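Side-chain contacts in LysR family transcriptional regulator (Vibrio vulnificus, PDB 5FHK), which regulates virulence genes as the LysR-type factor AphB, probably by sequence-specific DNA binding; this chain is its regulatory domain: residues Ile57-Val60 and Gly61-Asp65; Lys106-Pro109 and Leu110-Trp113; Leu190-Lys193 and Val194-Phe197. All coordinates share one frame; numbering follows the deposited sequence.

In the fold
Along the chain the three contacts come one after another. Each is local, and none nests in or crosses another. Interaction 1 lies where strand 56-60 ends and the loop to strand 68-82 begins. Interaction 2 closes the tight turn after strand 104-107, before strand 113-117. Interaction 3 forms the first turn of the last helix, 192-204. Interactions 1 and 3 touch: Phe58 CZ packs 3.8 Å from Phe197 CE2, joining a central strand to the C-terminal helix. Interactions 1 and 2 do not touch, but both reach the same mixed sheet. Interactions 2 and 3 lie on opposite sides of the chain's centre, their centres about 36 Å apart.

Interaction 1. Residues Ile57-Val60 and Gly61-Asp65; sequences IFRV and GPQRD
Arg59 and Gln63 meet across a bend that ends a strand. Residues 57-60 are extended. At Gly61 the chain turns off with a positive phi of 84°, a backbone angle that glycine adopts more readily than other residues. Residues 62-65 then run partly back in the direction from which the strand came. No hydrogen bond joins 57-60 to 61-65, and strand 56-60 is not paired with the next strand, 68-82, so this is not a hairpin.

The side chain of Arg59 fills the inside of the bend. With chi1 at 74° its CG is flanked by the backbone N and the carbonyl carbon; the chain runs straight at chi2 and kinks at chi3. This carries the aliphatic part past the Gly61 carbonyl, with Arg59 CD 3.3 Å from Gly61 O. The modelled NH1 is too close to that carbonyl, and its exact place is doubtful.

Gln63 comes over one face of the guanidinium. Its CG lies 3.4 Å above the plane of the Arg59 group, displaced toward the rim, and 3.7 Å from Arg59 NE. The amide is turned 70° from the guanidinium, so the two flat groups do not stack. Gln63 NE2 is 3.4 Å from Arg59 NE, but both are donors and no bond forms. The main polar partner of Arg59 is Asp47, which makes a salt bridge to NH2. Gln63 also touches Asp47.

Strand 56-60 lies between strand 9-14, parallel to it, and strand 178-185, antiparallel to it. This is the sheet of one lobe of the two-lobed, periplasmic-binding-protein-like fold of LysR regulatory domains. Ile57 and Arg59 bond through their backbones to Leu183 and Tyr181, and Phe58 to Ser12. Even after the strand ends, Gly61 still pairs with Asp179, while the Val60 side chain packs on Pro14 and Leu17.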
loop_
_atom_site.group_PDB
_atom_site.type_symbol
_atom_site.label_atom_id
_atom_site.label_comp_id
_atom_site.label_asym_id
_atom_site.label_seq_id
_atom_site.Cartn_x
_atom_site.Cartn_y
_atom_site.Cartn_z
ATOM N N ILE A 57 10.047 9.334 13.936
ATOM C CA ILE A 57 9.832 9.534 12.514
ATOM C C ILE A 57 10.912 8.743 11.791
ATOM O O ILE A 57 12.106 8.905 12.084
ATOM C CB ILE A 57 9.849 11.032 12.130
ATOM C CG1 ILE A 57 8.520 11.679 12.540
ATOM C CG2 ILE A 57 10.016 11.221 10.614
ATOM C CD1 ILE A 57 8.428 13.232 12.329
ATOM N N PHE A 58 10.484 7.821 10.930
ATOM C CA PHE A 58 11.350 7.142 9.971
ATOM C C PHE A 58 11.139 7.765 8.604
ATOM O O PHE A 58 10.002 7.888 8.138
ATOM C CB PHE A 58 11.059 5.640 9.910
ATOM C CG PHE A 58 11.173 4.967 11.245
ATOM C CD1 PHE A 58 10.142 5.042 12.163
ATOM C CD2 PHE A 58 12.321 4.288 11.597
ATOM C CE1 PHE A 58 10.248 4.432 13.410
ATOM C CE2 PHE A 58 12.426 3.678 12.846
ATOM C CZ PHE A 58 11.378 3.757 13.732
ATOM N N ARG A 59 12.225 8.157 7.963
ATOM C CA ARG A 59 12.101 8.889 6.720
ATOM C C ARG A 59 13.199 8.448 5.776
ATOM O O ARG A 59 14.236 7.930 6.198
ATOM C CB ARG A 59 12.182 10.400 6.949
ATOM C CG ARG A 59 13.577 10.890 7.257
ATOM C CD ARG A 59 13.627 12.415 7.269
ATOM N NE ARG A 59 12.899 12.991 6.138
ATOM C CZ ARG A 59 13.468 13.471 5.034
ATOM N NH1 ARG A 59 14.785 13.456 4.900
ATOM N NH2 ARG A 59 12.720 13.970 4.061
ATOM N N VAL A 60 12.927 8.627 4.491
ATOM C CA VAL A 60 13.931 8.506 3.449
ATOM C C VAL A 60 14.618 9.854 3.301
ATOM O O VAL A 60 13.950 10.898 3.267
ATOM C CB VAL A 60 13.291 8.063 2.126
ATOM C CG1 VAL A 60 14.297 8.155 0.991
ATOM C CG2 VAL A 60 12.742 6.650 2.247
ATOM N N GLY A 61 15.951 9.840 3.234
ATOM C CA GLY A 61 16.711 11.053 3.035
ATOM C C GLY A 61 16.961 11.795 4.332
ATOM O O GLY A 61 16.197 11.690 5.302
ATOM N N PRO A 62 18.030 12.585 4.360
ATOM C CA PRO A 62 18.430 13.261 5.596
ATOM C C PRO A 62 17.575 14.486 5.905
ATOM O O PRO A 62 16.868 15.031 5.051
ATOM C CB PRO A 62 19.886 13.673 5.326
ATOM C CG PRO A 62 20.264 13.027 3.991
ATOM C CD PRO A 62 18.976 12.834 3.258
ATOM N N GLN A 63 17.657 14.906 7.166
ATOM C CA GLN A 63 17.068 16.145 7.648
ATOM C C GLN A 63 18.124 16.886 8.455
ATOM O O GLN A 63 19.059 16.281 8.986
ATOM C CB GLN A 63 15.814 15.890 8.504
ATOM C CG GLN A 63 14.498 15.918 7.716
ATOM C CD GLN A 63 13.284 16.236 8.593
ATOM O OE1 GLN A 63 13.352 17.089 9.493
ATOM N NE2 GLN A 63 12.173 15.535 8.346
ATOM N N ARG A 64 17.971 18.210 8.542
ATOM C CA ARG A 64 18.956 19.073 9.188
ATOM C C ARG A 64 18.452 19.664 10.498
ATOM O O ARG A 64 19.042 20.624 11.004
ATOM C CB ARG A 64 19.374 20.199 8.246
ATOM C CG ARG A 64 18.315 21.267 8.091
ATOM C CD ARG A 64 18.528 22.089 6.840
ATOM N NE ARG A 64 18.736 21.301 5.619
ATOM C CZ ARG A 64 18.315 21.657 4.400
ATOM N NH1 ARG A 64 17.642 22.793 4.215
ATOM N NH2 ARG A 64 18.561 20.865 3.359
ATOM N N ASP A 65 17.376 19.119 11.056
ATOM C CA ASP A 65 16.794 19.672 12.270
ATOM C C ASP A 65 17.758 19.496 13.440
ATOM O O ASP A 65 18.155 18.372 13.765
ATOM C CB ASP A 65 15.451 19.000 12.559
ATOM C CG ASP A 65 14.412 19.973 13.097
ATOM O OD1 ASP A 65 14.629 20.553 14.186
ATOM O OD2 ASP A 65 13.368 20.156 12.436
#

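Interaction 2. Residues Lys106-Pro109 and Leu110-Trp113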
loop_
_atom_site.group_PDB
_atom_site.type_symbol
_atom_site.label_atom_id
_atom_site.label_comp_id
_atom_site.label_asym_id
_atom_site.label_seq_id
_atom_site.Cartn_x
_atom_site.Cartn_y
_atom_site.Cartn_z
ATOM N N LYS A 106 5.628 4.000 -13.973
ATOM C CA LYS A 106 6.211 4.952 -13.037
ATOM C C LYS A 106 5.317 5.119 -11.810
ATOM O O LYS A 106 4.111 5.342 -11.944
ATOM C CB LYS A 106 6.438 6.298 -13.735
ATOM C CG LYS A 106 7.585 6.280 -14.755
ATOM C CD LYS A 106 7.834 7.627 -15.384
ATOM C CE LYS A 106 9.194 7.652 -16.096
ATOM N NZ LYS A 106 9.513 8.991 -16.655
ATOM N N GLY A 107 5.907 5.005 -10.627
ATOM C CA GLY A 107 5.175 5.206 -9.388
ATOM C C GLY A 107 5.876 6.198 -8.487
ATOM O O GLY A 107 7.106 6.196 -8.386
ATOM N N HIS A 108 5.076 7.051 -7.828
ATOM C CA HIS A 108 5.610 8.018 -6.874
ATOM C C HIS A 108 6.359 7.289 -5.763
ATOM O O HIS A 108 5.931 6.207 -5.338
ATOM C CB HIS A 108 4.489 8.853 -6.244
ATOM C CG HIS A 108 4.007 9.994 -7.087
ATOM N ND1 HIS A 108 2.745 10.022 -7.646
ATOM C CD2 HIS A 108 4.594 11.169 -7.424
ATOM C CE1 HIS A 108 2.582 11.155 -8.309
ATOM N NE2 HIS A 108 3.690 11.867 -8.192
ATOM N N PRO A 109 7.454 7.866 -5.232
ATOM C CA PRO A 109 8.061 9.164 -5.553
ATOM C C PRO A 109 9.143 9.052 -6.630
ATOM O O PRO A 109 10.110 9.818 -6.614
ATOM C CB PRO A 109 8.682 9.579 -4.216
ATOM C CG PRO A 109 9.195 8.259 -3.654
ATOM C CD PRO A 109 8.195 7.186 -4.151
ATOM N N LEU A 110 8.988 8.073 -7.523
ATOM C CA LEU A 110 9.896 7.805 -8.628
ATOM C C LEU A 110 9.202 8.047 -9.966
ATOM O O LEU A 110 9.287 7.232 -10.893
ATOM C CB LEU A 110 10.435 6.378 -8.549
ATOM C CG LEU A 110 11.094 5.928 -7.239
ATOM C CD1 LEU A 110 11.636 4.502 -7.382
ATOM C CD2 LEU A 110 12.222 6.899 -6.816
ATOM N N LEU A 111 8.458 9.153 -10.064
ATOM C CA LEU A 111 7.967 9.600 -11.364
ATOM C C LEU A 111 9.085 10.183 -12.214
ATOM O O LEU A 111 8.956 10.235 -13.444
ATOM C CB LEU A 111 6.860 10.639 -11.197
ATOM C CG LEU A 111 5.474 10.147 -10.761
ATOM C CD1 LEU A 111 4.366 11.088 -11.302
ATOM C CD2 LEU A 111 5.241 8.706 -11.191
ATOM N N LYS A 112 10.167 10.622 -11.582
ATOM C CA LYS A 112 11.353 11.129 -12.259
ATOM C C LYS A 112 12.461 10.099 -12.088
ATOM O O LYS A 112 12.740 9.666 -10.963
ATOM C CB LYS A 112 11.764 12.486 -11.681
ATOM C CG LYS A 112 12.940 13.188 -12.379
ATOM C CD LYS A 112 13.232 14.513 -11.679
ATOM C CE LYS A 112 14.655 14.561 -11.148
ATOM N NZ LYS A 112 14.886 13.444 -10.163
ATOM N N TRP A 113 13.056 9.672 -13.193
ATOM C CA TRP A 113 14.099 8.651 -13.157
ATOM C C TRP A 113 15.430 9.353 -13.396
ATOM O O TRP A 113 15.712 9.789 -14.514
ATOM C CB TRP A 113 13.877 7.563 -14.208
ATOM C CG TRP A 113 12.683 6.702 -14.039
ATOM C CD1 TRP A 113 11.696 6.807 -13.087
ATOM C CD2 TRP A 113 12.329 5.585 -14.859
ATOM N NE1 TRP A 113 10.759 5.828 -13.272
ATOM C CE2 TRP A 113 11.132 5.053 -14.344
ATOM C CE3 TRP A 113 12.926 4.969 -15.973
ATOM C CZ2 TRP A 113 10.509 3.939 -14.907
ATOM C CZ3 TRP A 113 12.297 3.861 -16.540
ATOM C CH2 TRP A 113 11.095 3.367 -16.012
#
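Lys106 reaches Trp113 because its CG lies beside the backbone N (chi1 -71°) and the rest of the chain is fully extended. The first torsion of Trp113 has the same sense and turns one indole face to the lysine chain. Lys106 CE sits 3.7 Å from the centroid of the Trp113 five-membered ring, a CH-pi contact over the face. Lys106 NZ makes a cation-pi contact, 4.6 Å from the same centroid and only 4° off the ring normal. The ammonium also has a weak hydrogen bond to Leu111 O, at 3.5 Å from NZ. Its stronger partners are Asp127 O and Asn125 OD1. At the indole edge, Trp113 NE1 gives a weak bond to Leu110 O, which lies in the ring plane.

Between these groups the chain makes a type VIa beta turn, with a cis peptide bond between His108 and Pro109. Leu110 N closes it on a lone pair of Gly107 O at 2.8 Å (angle at the hydrogen 142°). The turn belongs to the second lobe of the LysR regulatory domain. His108 O accepts a bond from Asn16, and Pro109 packs on Asn16 and Arg178, so the turn also meets parts linked to the first lobe.

Just after the turn, Leu111 folds back over one face of the His108 ring, toward its rim. Leu111 CG makes a CH-pi contact 3.7 Å from the ring centroid, and Leu111 CD1 approaches His108 NE2 to 3.3 Å. The other methyl, Leu111 CD2, lies 3.7 Å from Lys106 CB. Leu111 N is buried with no partner in the model. Inward, Trp113 packs on Leu80, Ile149 and Leu151, and Leu110 on Leu151.

Interaction 3. Residues Leu190-Lys193 and Val194-Phe197; sequences LPEK and VRLF
Leu190 and Val194 meet at the start of helix 192-204. Leu190 is exposed and Val194 buried. Leu190 CD1 is 3.8 Å from Val194 CG1, and the two side chains cross at about a right angle. Val194 CG1 is anti to the backbone N (chi1 169°), which turns this methyl to the leucine. Leu190 directly follows the unmodelled residues 187-189 and its torsions are not those of a common rotamer, so its pose is less certain. The pyrrolidine of Pro191 joins the patch more loosely, with its CD 4.3 Å from Val194 CB.

Pro191 holds the N-cap position. Three successive backbone bonds, each four residues on, then set the helix. Arg195 N binds Pro191 O at 2.8 Å. Leu196 N binds Glu192 O, and Phe197 N binds Lys193 O.

Val194 and Phe197 form the buried side. Val194 packs on Ile9. Phe197 lies against Ile9, Ile11 and Val56, and its ring meets Phe29 edge-to-face. The helix is thereby fixed to strands 9-14 and 56-60 of the first lobe of this LysR-type regulatory domain.

The outer side is looser. Glu192 is extended and runs side by side with Leu196, CG to CD1 4.1 Å. It crosses Arg195 with the carboxylate and guanidinium planes 75° apart. Glu192 OE2 stays 4.6 Å from Arg195 NH2, so no salt bridge forms. Arg195 has a long, weak ion pair with Asp199. Glu192, Lys193 and Arg195 all touch crystal neighbours, which may influence their poses. Lys193 also bonds through NZ to Ser6 O.

The chemistry suggests that apolar packing and main-chain bonds carry this helix start. Any charge effect is probably weaker: Glu192, in the first turn, would be expected to interact favourably with the helix dipole and, at a distance, with Arg195.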
loop_
_atom_site.group_PDB
_atom_site.type_symbol
_atom_site.label_atom_id
_atom_site.label_comp_id
_atom_site.label_asym_id
_atom_site.label_seq_id
_atom_site.Cartn_x
_atom_site.Cartn_y
_atom_site.Cartn_z
ATOM N N LEU A 190 11.685 12.488 27.544
ATOM C CA LEU A 190 11.278 11.375 26.671
ATOM C C LEU A 190 10.526 10.247 27.402
ATOM O O LEU A 190 11.121 9.528 28.210
ATOM C CB LEU A 190 12.508 10.791 25.956
ATOM C CG LEU A 190 12.315 10.196 24.552
ATOM C CD1 LEU A 190 11.238 10.976 23.785
ATOM C CD2 LEU A 190 13.616 10.223 23.765
ATOM N N PRO A 191 9.236 10.071 27.085
ATOM C CA PRO A 191 8.444 9.019 27.741
ATOM C C PRO A 191 9.104 7.646 27.640
ATOM O O PRO A 191 9.789 7.328 26.661
ATOM C CB PRO A 191 7.108 9.053 26.983
ATOM C CG PRO A 191 7.069 10.396 26.327
ATOM C CD PRO A 191 8.494 10.706 25.983
ATOM N N GLU A 192 8.888 6.839 28.686
ATOM C CA GLU A 192 9.472 5.499 28.781
ATOM C C GLU A 192 9.050 4.609 27.612
ATOM O O GLU A 192 9.875 3.880 27.049
ATOM C CB GLU A 192 9.059 4.856 30.107
ATOM C CG GLU A 192 9.532 3.404 30.348
ATOM C CD GLU A 192 9.059 2.852 31.706
ATOM O OE1 GLU A 192 8.058 2.086 31.739
ATOM O OE2 GLU A 192 9.670 3.215 32.744
ATOM N N LYS A 193 7.766 4.628 27.258
ATOM C CA LYS A 193 7.296 3.791 26.158
ATOM C C LYS A 193 8.002 4.158 24.856
ATOM O O LYS A 193 8.420 3.278 24.096
ATOM C CB LYS A 193 5.776 3.901 26.029
ATOM C CG LYS A 193 5.055 3.191 27.149
ATOM C CD LYS A 193 3.547 3.102 26.915
ATOM C CE LYS A 193 2.886 4.475 26.993
ATOM N NZ LYS A 193 2.150 4.647 28.302
ATOM N N VAL A 194 8.218 5.450 24.623
ATOM C CA VAL A 194 8.943 5.874 23.431
ATOM C C VAL A 194 10.408 5.483 23.531
ATOM O O VAL A 194 11.018 5.014 22.563
ATOM C CB VAL A 194 8.756 7.384 23.233
ATOM C CG1 VAL A 194 9.718 7.920 22.164
ATOM C CG2 VAL A 194 7.317 7.647 22.880
ATOM N N ARG A 195 10.988 5.649 24.711
ATOM C CA ARG A 195 12.369 5.259 24.933
ATOM C C ARG A 195 12.563 3.761 24.735
ATOM O O ARG A 195 13.553 3.325 24.136
ATOM C CB ARG A 195 12.763 5.703 26.342
ATOM C CG ARG A 195 13.938 4.996 26.951
ATOM C CD ARG A 195 14.094 5.376 28.440
ATOM N NE ARG A 195 13.560 4.351 29.328
ATOM C CZ ARG A 195 13.908 3.067 29.280
ATOM N NH1 ARG A 195 14.786 2.632 28.378
ATOM N NH2 ARG A 195 13.374 2.217 30.135
ATOM N N LEU A 196 11.622 2.950 25.221
ATOM C CA LEU A 196 11.764 1.514 25.034
ATOM C C LEU A 196 11.724 1.169 23.557
ATOM O O LEU A 196 12.468 0.294 23.088
ATOM C CB LEU A 196 10.681 0.783 25.816
ATOM C CG LEU A 196 11.150 0.585 27.260
ATOM C CD1 LEU A 196 10.057 0.004 28.118
ATOM C CD2 LEU A 196 12.381 -0.326 27.305
ATOM N N PHE A 197 10.909 1.895 22.796
ATOM C CA PHE A 197 10.802 1.621 21.372
ATOM C C PHE A 197 12.119 1.919 20.677
ATOM O O PHE A 197 12.645 1.087 19.934
ATOM C CB PHE A 197 9.660 2.442 20.770
ATOM C CG PHE A 197 9.530 2.288 19.304
ATOM C CD1 PHE A 197 9.049 1.115 18.761
ATOM C CD2 PHE A 197 9.919 3.307 18.450
ATOM C CE1 PHE A 197 8.948 0.982 17.383
ATOM C CE2 PHE A 197 9.825 3.172 17.103
ATOM C CZ PHE A 197 9.337 2.024 16.559
#